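Local coordinates for protein putative hydrolase (PDB 4HBS) that is of unknown function but is probably a hydrolase, perhaps acting on carbohydrates, built on a five-bladed beta-propeller, at residues Leu43-Asn46 and Ala47-Thr50; Gly81-Asn84 and Glu85-Arg89; Thr280-Ala283 and Glu284-Thr287. All coordinates share one frame; numbering follows the deposited sequence.

Interaction 1: residues Leu43-Asn46 and Ala47-Thr50; sequences LKYN and ALFT
Y45 and L48 meet side by side on a short helix, 43-48, that follows strand 38-42 in this five-bladed beta-propeller. From its CB, 3.5 Å from Y45 O, the L48 chain passes to CG, which lies 3.6 Å from K44 O, so its root runs over the carbonyls of the preceding turn. CG stands beside the backbone N (chi1 -82°), and CD1 continues anti to CA (chi2 171°), which brings that methyl onto Y45. The CD1 methyl rests on one face of the Y45 ring. It is 3.9 Å from the ring centroid and only 8° off the ring normal, a CH-pi contact over the centre of the ring. F49 lies alongside Y45, its CE1 coming obliquely to within 4.1 Å of Y45 CD2, and its ring also meets W73 and F399. The phenol oxygen of Y45 is held by E106 and Q102, and K44 reaches E21 in a salt bridge. The helix itself is held by A47 N to L43 O and L48 N to K44 O. F49 is the first residue to leave helical angles. Its N still bonds Y45 O at 3.1 Å, nearly in line with the carbonyl, and Y45 O also lies in the plane of the F49 ring, at its edge, 3.4 Å from F49 CD1.

Interaction 2: residues Gly81-Asn84 and Glu85-Arg89; sequences GVIN and ENRSR
N84 N gives the shortest sound bond of this turn, 2.7 Å to S88 O, with an N-H...O angle of 160°. The donor is tilted 31° from the plane of the S88 carbonyl. The return bond, S88 N to N84 O, is weak at 3.3 Å. N84 and S88 thus form the hydrogen-bonded pair, and I83 and R89 the non-hydrogen-bonded pair next to it. I83 carries the side-chain contact. Its CG2 methyl lies 3.6 Å from R87 CA and comes up obliquely to the R87 guanidinium, 3.8 Å from NH1. The other branch goes to R89. CG1 stands beside the backbone N (chi1 -56°) and the chain bends again at chi2, which carries CD1 to 3.5 Å from R89 CB. R89 CG and CD lie slightly farther from the same methyl. This is a tight beta hairpin of strands 82-84 and 88-93, and R87 and S88 both face N84 in a G1 beta bulge. With an alanine in place of I83, a gap would probably open against R87 CA and the aliphatic part of R89, and both would lose the methyls that cover them. The polar ends of the two arginines are taken up elsewhere. R87 reaches the carbonyl of R51 and makes a salt bridge with D393, while R89 is bound by the carbonyl of N385 and the side chain of N56. In the turn itself, the E85 chain bends at chi2 and sets OE1 3.7 Å from N84 CB.

Interaction 3: residues Thr280-Ala283 and Glu284-Thr287; sequences TQDA and ENST
The amide of N285 and the carboxylate of D282 cross obliquely, their planes 63° apart. N285 ND2 is 3.9 Å from D282 OD1. One face of the N285 amide lies over Q281 O, which is 3.3 Å from N285 CG. E284 runs beside T280, pointing the same way, and its OE2 meets the T280 CG2 methyl at 3.4 Å. That methyl is anti to the T280 backbone N (chi1 of OG1 -74°), which places it alongside the extended E284 chain. OE2 has its polar partner in S242. The backbone is helical: E284 N bonds T280 O and N285 N bonds Q281 O. At the C-terminal end S286 bonds back to the last turn. Its OG bonds D282 O at 2.6 Å, and its N makes weak bonds to the oxygens of both D282 and A283. The short helix 280-285 follows strand 271-274, an outermost strand of a five-stranded antiparallel sheet. S286 OG is also bonded to A265 N, and D282 and S286 touch V264 on strand 260-265. E284 and T287 also touch K245 of strand 245-251.

How the interactions relate
Interactions 1 and 3 are each one short helix with its C-terminal exit, while interaction 2 is a hairpin turn. Interaction 1 is the most buried of the three, with four of its eight residues buried, against two each in interactions 2 and 3. It is also the most aromatic. Interaction 2 combines an aliphatic side chain with two arginines whose charged ends are bound elsewhere in the chain. Interaction 3 is largely polar. Interactions 1 and 2 are neighbours, and they touch where T50 CG2 packs 3.4 Å from R87 CZ. Interaction 3 stands on the opposite side of the chain's centre, its centre about 39 Å from that of interaction 1, and belongs with a different sheet.

Interaction 1: residues Leu43-Asn46 and Ala47-Thr50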
loop_
_atom_site.group_PDB
_atom_site.type_symbol
_atom_site.label_atom_id
_atom_site.label_comp_id
_atom_site.label_asym_id
_atom_site.label_seq_id
_atom_site.Cartn_x
_atom_site.Cartn_y
_atom_site.Cartn_z
ATOM N N LEU A 43 -15.900 -3.740 -8.857
ATOM C CA LEU A 43 -15.997 -2.913 -10.061
ATOM C C LEU A 43 -16.295 -1.464 -9.710
ATOM O O LEU A 43 -15.955 -0.584 -10.504
ATOM C CB LEU A 43 -17.036 -3.449 -11.041
ATOM C CG LEU A 43 -16.943 -4.943 -11.423
ATOM C CD1 LEU A 43 -17.957 -5.272 -12.483
ATOM C CD2 LEU A 43 -15.548 -5.328 -11.899
ATOM N N LYS A 44 -16.902 -1.202 -8.518
ATOM C CA LYS A 44 -17.190 0.165 -8.043
ATOM C C LYS A 44 -15.886 0.911 -7.814
ATOM O O LYS A 44 -15.757 2.062 -8.234
ATOM C CB LYS A 44 -17.996 0.116 -6.726
ATOM C CG LYS A 44 -18.625 1.420 -6.279
ATOM C CD LYS A 44 -19.337 1.233 -4.932
ATOM C CE LYS A 44 -20.769 1.696 -4.939
ATOM N NZ LYS A 44 -20.903 3.172 -4.767
ATOM N N TYR A 45 -14.911 0.250 -7.132
ATOM C CA TYR A 45 -13.612 0.858 -6.835
ATOM C C TYR A 45 -12.760 0.881 -8.074
ATOM O O TYR A 45 -12.159 1.902 -8.340
ATOM C CB TYR A 45 -12.906 0.187 -5.653
ATOM C CG TYR A 45 -13.334 0.832 -4.357
ATOM C CD1 TYR A 45 -14.629 0.678 -3.878
ATOM C CD2 TYR A 45 -12.511 1.746 -3.710
ATOM C CE1 TYR A 45 -15.071 1.362 -2.750
ATOM C CE2 TYR A 45 -12.951 2.458 -2.597
ATOM C CZ TYR A 45 -14.243 2.285 -2.132
ATOM O OH TYR A 45 -14.667 3.022 -1.043
ATOM N N ASN A 46 -12.771 -0.173 -8.897
ATOM C CA ASN A 46 -12.036 -0.141 -10.167
ATOM C C ASN A 46 -12.495 1.072 -11.005
ATOM O O ASN A 46 -11.658 1.710 -11.633
ATOM C CB ASN A 46 -12.229 -1.442 -10.958
ATOM C CG ASN A 46 -11.520 -2.624 -10.354
ATOM O OD1 ASN A 46 -10.911 -2.531 -9.289
ATOM N ND2 ASN A 46 -11.575 -3.774 -11.010
ATOM N N ALA A 47 -13.809 1.431 -10.947
ATOM C CA ALA A 47 -14.360 2.587 -11.670
ATOM C C ALA A 47 -13.922 3.880 -11.028
ATOM O O ALA A 47 -13.583 4.820 -11.752
ATOM C CB ALA A 47 -15.875 2.522 -11.714
ATOM N N LEU A 48 -13.893 3.942 -9.680
ATOM C CA LEU A 48 -13.439 5.148 -8.982
ATOM C C LEU A 48 -12.025 5.547 -9.407
ATOM O O LEU A 48 -11.774 6.734 -9.600
ATOM C CB LEU A 48 -13.471 4.970 -7.456
ATOM C CG LEU A 48 -14.806 5.169 -6.780
ATOM C CD1 LEU A 48 -14.724 4.735 -5.323
ATOM C CD2 LEU A 48 -15.282 6.635 -6.892
ATOM N N PHE A 49 -11.125 4.567 -9.598
ATOM C CA PHE A 49 -9.749 4.821 -10.005
ATOM C C PHE A 49 -9.546 4.650 -11.539
ATOM O O PHE A 49 -8.423 4.431 -11.988
ATOM C CB PHE A 49 -8.804 3.946 -9.188
ATOM C CG PHE A 49 -8.836 4.345 -7.724
ATOM C CD1 PHE A 49 -9.847 3.888 -6.882
ATOM C CD2 PHE A 49 -7.882 5.204 -7.200
ATOM C CE1 PHE A 49 -9.889 4.268 -5.540
ATOM C CE2 PHE A 49 -7.934 5.592 -5.861
ATOM C CZ PHE A 49 -8.935 5.113 -5.035
ATOM N N THR A 50 -10.634 4.812 -12.338
ATOM C CA THR A 50 -10.609 4.894 -13.801
ATOM C C THR A 50 -10.963 6.332 -14.043
ATOM O O THR A 50 -12.149 6.646 -14.174
ATOM C CB THR A 50 -11.568 3.914 -14.465
ATOM O OG1 THR A 50 -11.339 2.623 -13.961
ATOM C CG2 THR A 50 -11.388 3.856 -15.942
#

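Interaction 2: residues Gly81-Asn84 and Glu85-Arg89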
loop_
_atom_site.group_PDB
_atom_site.type_symbol
_atom_site.label_atom_id
_atom_site.label_comp_id
_atom_site.label_asym_id
_atom_site.label_seq_id
_atom_site.Cartn_x
_atom_site.Cartn_y
_atom_site.Cartn_z
ATOM N N GLY A 81 -2.586 14.021 -15.027
ATOM C CA GLY A 81 -2.721 14.648 -16.328
ATOM C C GLY A 81 -4.015 14.331 -17.035
ATOM O O GLY A 81 -5.075 14.307 -16.408
ATOM N N VAL A 82 -3.926 14.052 -18.343
ATOM C CA VAL A 82 -5.078 13.864 -19.224
ATOM C C VAL A 82 -5.135 12.455 -19.861
ATOM O O VAL A 82 -4.131 11.973 -20.381
ATOM C CB VAL A 82 -4.998 14.973 -20.323
ATOM C CG1 VAL A 82 -5.878 14.652 -21.523
ATOM C CG2 VAL A 82 -5.371 16.328 -19.743
ATOM N N ILE A 83 -6.338 11.835 -19.861
ATOM C CA ILE A 83 -6.590 10.547 -20.537
ATOM C C ILE A 83 -7.504 10.863 -21.707
ATOM O O ILE A 83 -8.562 11.475 -21.512
ATOM C CB ILE A 83 -7.200 9.465 -19.631
ATOM C CG1 ILE A 83 -6.347 9.195 -18.381
ATOM C CG2 ILE A 83 -7.464 8.204 -20.412
ATOM C CD1 ILE A 83 -4.993 8.641 -18.624
ATOM N N ASN A 84 -7.109 10.452 -22.914
ATOM C CA ASN A 84 -7.851 10.739 -24.125
ATOM C C ASN A 84 -8.783 9.586 -24.497
ATOM O O ASN A 84 -8.952 8.636 -23.732
ATOM C CB ASN A 84 -6.856 11.047 -25.255
ATOM C CG ASN A 84 -5.951 12.226 -24.968
ATOM O OD1 ASN A 84 -4.722 12.109 -25.024
ATOM N ND2 ASN A 84 -6.534 13.410 -24.714
ATOM N N GLU A 85 -9.439 9.721 -25.643
ATOM C CA GLU A 85 -10.359 8.735 -26.207
ATOM C C GLU A 85 -9.794 7.295 -26.103
ATOM O O GLU A 85 -8.604 7.065 -26.387
ATOM C CB GLU A 85 -10.658 9.075 -27.691
ATOM C CG GLU A 85 -11.362 10.422 -27.912
ATOM C CD GLU A 85 -10.487 11.602 -28.338
ATOM O OE1 GLU A 85 -9.577 11.989 -27.563
ATOM O OE2 GLU A 85 -10.754 12.176 -29.421
ATOM N N ASN A 86 -10.666 6.340 -25.681
ATOM C CA ASN A 86 -10.363 4.906 -25.508
ATOM C C ASN A 86 -9.266 4.670 -24.469
ATOM O O ASN A 86 -8.381 3.843 -24.671
ATOM C CB ASN A 86 -10.002 4.227 -26.841
ATOM C CG ASN A 86 -11.022 4.436 -27.917
ATOM O OD1 ASN A 86 -10.722 5.008 -28.962
ATOM N ND2 ASN A 86 -12.247 3.964 -27.699
ATOM N N ARG A 87 -9.358 5.365 -23.326
ATOM C CA ARG A 87 -8.407 5.210 -22.222
ATOM C C ARG A 87 -6.957 5.268 -22.708
ATOM O O ARG A 87 -6.150 4.434 -22.326
ATOM C CB ARG A 87 -8.684 3.893 -21.462
ATOM C CG ARG A 87 -10.023 3.864 -20.751
ATOM C CD ARG A 87 -10.065 4.808 -19.567
ATOM N NE ARG A 87 -9.109 4.425 -18.531
ATOM C CZ ARG A 87 -8.688 5.215 -17.540
ATOM N NH1 ARG A 87 -9.121 6.471 -17.446
ATOM N NH2 ARG A 87 -7.823 4.756 -16.637
ATOM N N SER A 88 -6.643 6.243 -23.567
ATOM C CA SER A 88 -5.315 6.425 -24.123
ATOM C C SER A 88 -4.676 7.546 -23.357
ATOM O O SER A 88 -5.123 8.675 -23.490
ATOM C CB SER A 88 -5.415 6.728 -25.615
ATOM O OG SER A 88 -4.142 6.849 -26.227
ATOM N N ARG A 89 -3.717 7.251 -22.464
ATOM C CA ARG A 89 -3.107 8.291 -21.633
ATOM C C ARG A 89 -2.340 9.296 -22.486
ATOM O O ARG A 89 -1.602 8.907 -23.386
ATOM C CB ARG A 89 -2.205 7.676 -20.558
ATOM C CG ARG A 89 -1.355 8.687 -19.724
ATOM C CD ARG A 89 -1.186 8.244 -18.274
ATOM N NE ARG A 89 -0.898 6.808 -18.186
ATOM C CZ ARG A 89 -1.439 5.934 -17.331
ATOM N NH1 ARG A 89 -2.313 6.340 -16.409
ATOM N NH2 ARG A 89 -1.107 4.646 -17.387
#

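Interaction 3: residues Thr280-Ala283 and Glu284-Thr287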
loop_
_atom_site.group_PDB
_atom_site.type_symbol
_atom_site.label_atom_id
_atom_site.label_comp_id
_atom_site.label_asym_id
_atom_site.label_seq_id
_atom_site.Cartn_x
_atom_site.Cartn_y
_atom_site.Cartn_z
ATOM N N THR A 280 21.089 -6.401 8.661
ATOM C CA THR A 280 20.214 -7.082 7.685
ATOM C C THR A 280 20.322 -8.623 7.855
ATOM O O THR A 280 19.301 -9.309 7.905
ATOM C CB THR A 280 20.561 -6.617 6.269
ATOM O OG1 THR A 280 20.050 -5.295 6.115
ATOM C CG2 THR A 280 19.995 -7.526 5.187
ATOM N N GLN A 281 21.565 -9.137 7.997
ATOM C CA GLN A 281 21.856 -10.560 8.212
ATOM C C GLN A 281 21.071 -11.084 9.419
ATOM O O GLN A 281 20.439 -12.136 9.321
ATOM C CB GLN A 281 23.371 -10.739 8.432
ATOM C CG GLN A 281 23.860 -12.179 8.537
ATOM C CD GLN A 281 25.332 -12.211 8.914
ATOM O OE1 GLN A 281 26.197 -11.731 8.161
ATOM N NE2 GLN A 281 25.652 -12.738 10.102
ATOM N N ASP A 282 21.091 -10.326 10.547
ATOM C CA ASP A 282 20.371 -10.705 11.766
ATOM C C ASP A 282 18.862 -10.576 11.615
ATOM O O ASP A 282 18.144 -11.417 12.146
ATOM C CB ASP A 282 20.838 -9.885 12.966
ATOM C CG ASP A 282 22.210 -10.286 13.468
ATOM O OD1 ASP A 282 22.511 -11.512 13.480
ATOM O OD2 ASP A 282 22.970 -9.387 13.888
ATOM N N ALA A 283 18.365 -9.549 10.909
ATOM C CA ALA A 283 16.919 -9.406 10.703
ATOM C C ALA A 283 16.364 -10.603 9.883
ATOM O O ALA A 283 15.274 -11.081 10.184
ATOM C CB ALA A 283 16.610 -8.090 10.006
ATOM N N GLU A 284 17.143 -11.127 8.906
ATOM C CA GLU A 284 16.733 -12.278 8.084
ATOM C C GLU A 284 16.732 -13.599 8.895
ATOM O O GLU A 284 15.868 -14.453 8.659
ATOM C CB GLU A 284 17.632 -12.399 6.851
ATOM C CG GLU A 284 17.368 -11.294 5.849
ATOM C CD GLU A 284 18.138 -11.395 4.550
ATOM O OE1 GLU A 284 18.340 -12.531 4.060
ATOM O OE2 GLU A 284 18.475 -10.331 3.980
ATOM N N ASN A 285 17.658 -13.750 9.874
ATOM C CA ASN A 285 17.681 -14.938 10.759
ATOM C C ASN A 285 16.472 -14.930 11.720
ATOM O O ASN A 285 16.111 -15.979 12.251
ATOM C CB ASN A 285 18.983 -15.003 11.596
ATOM C CG ASN A 285 20.248 -15.129 10.783
ATOM O OD1 ASN A 285 20.276 -15.777 9.728
ATOM N ND2 ASN A 285 21.339 -14.535 11.267
ATOM N N SER A 286 15.872 -13.732 11.946
ATOM C CA SER A 286 14.725 -13.483 12.825
ATOM C C SER A 286 13.381 -13.444 12.062
ATOM O O SER A 286 12.488 -12.679 12.441
ATOM C CB SER A 286 14.929 -12.147 13.535
ATOM O OG SER A 286 16.279 -12.003 13.933
ATOM N N THR A 287 13.243 -14.232 10.973
ATOM C CA THR A 287 11.994 -14.279 10.201
ATOM C C THR A 287 10.828 -14.736 11.114
ATOM O O THR A 287 11.016 -15.674 11.897
ATOM C CB THR A 287 12.138 -15.183 8.956
ATOM O OG1 THR A 287 10.961 -15.047 8.166
ATOM C CG2 THR A 287 12.349 -16.661 9.292
#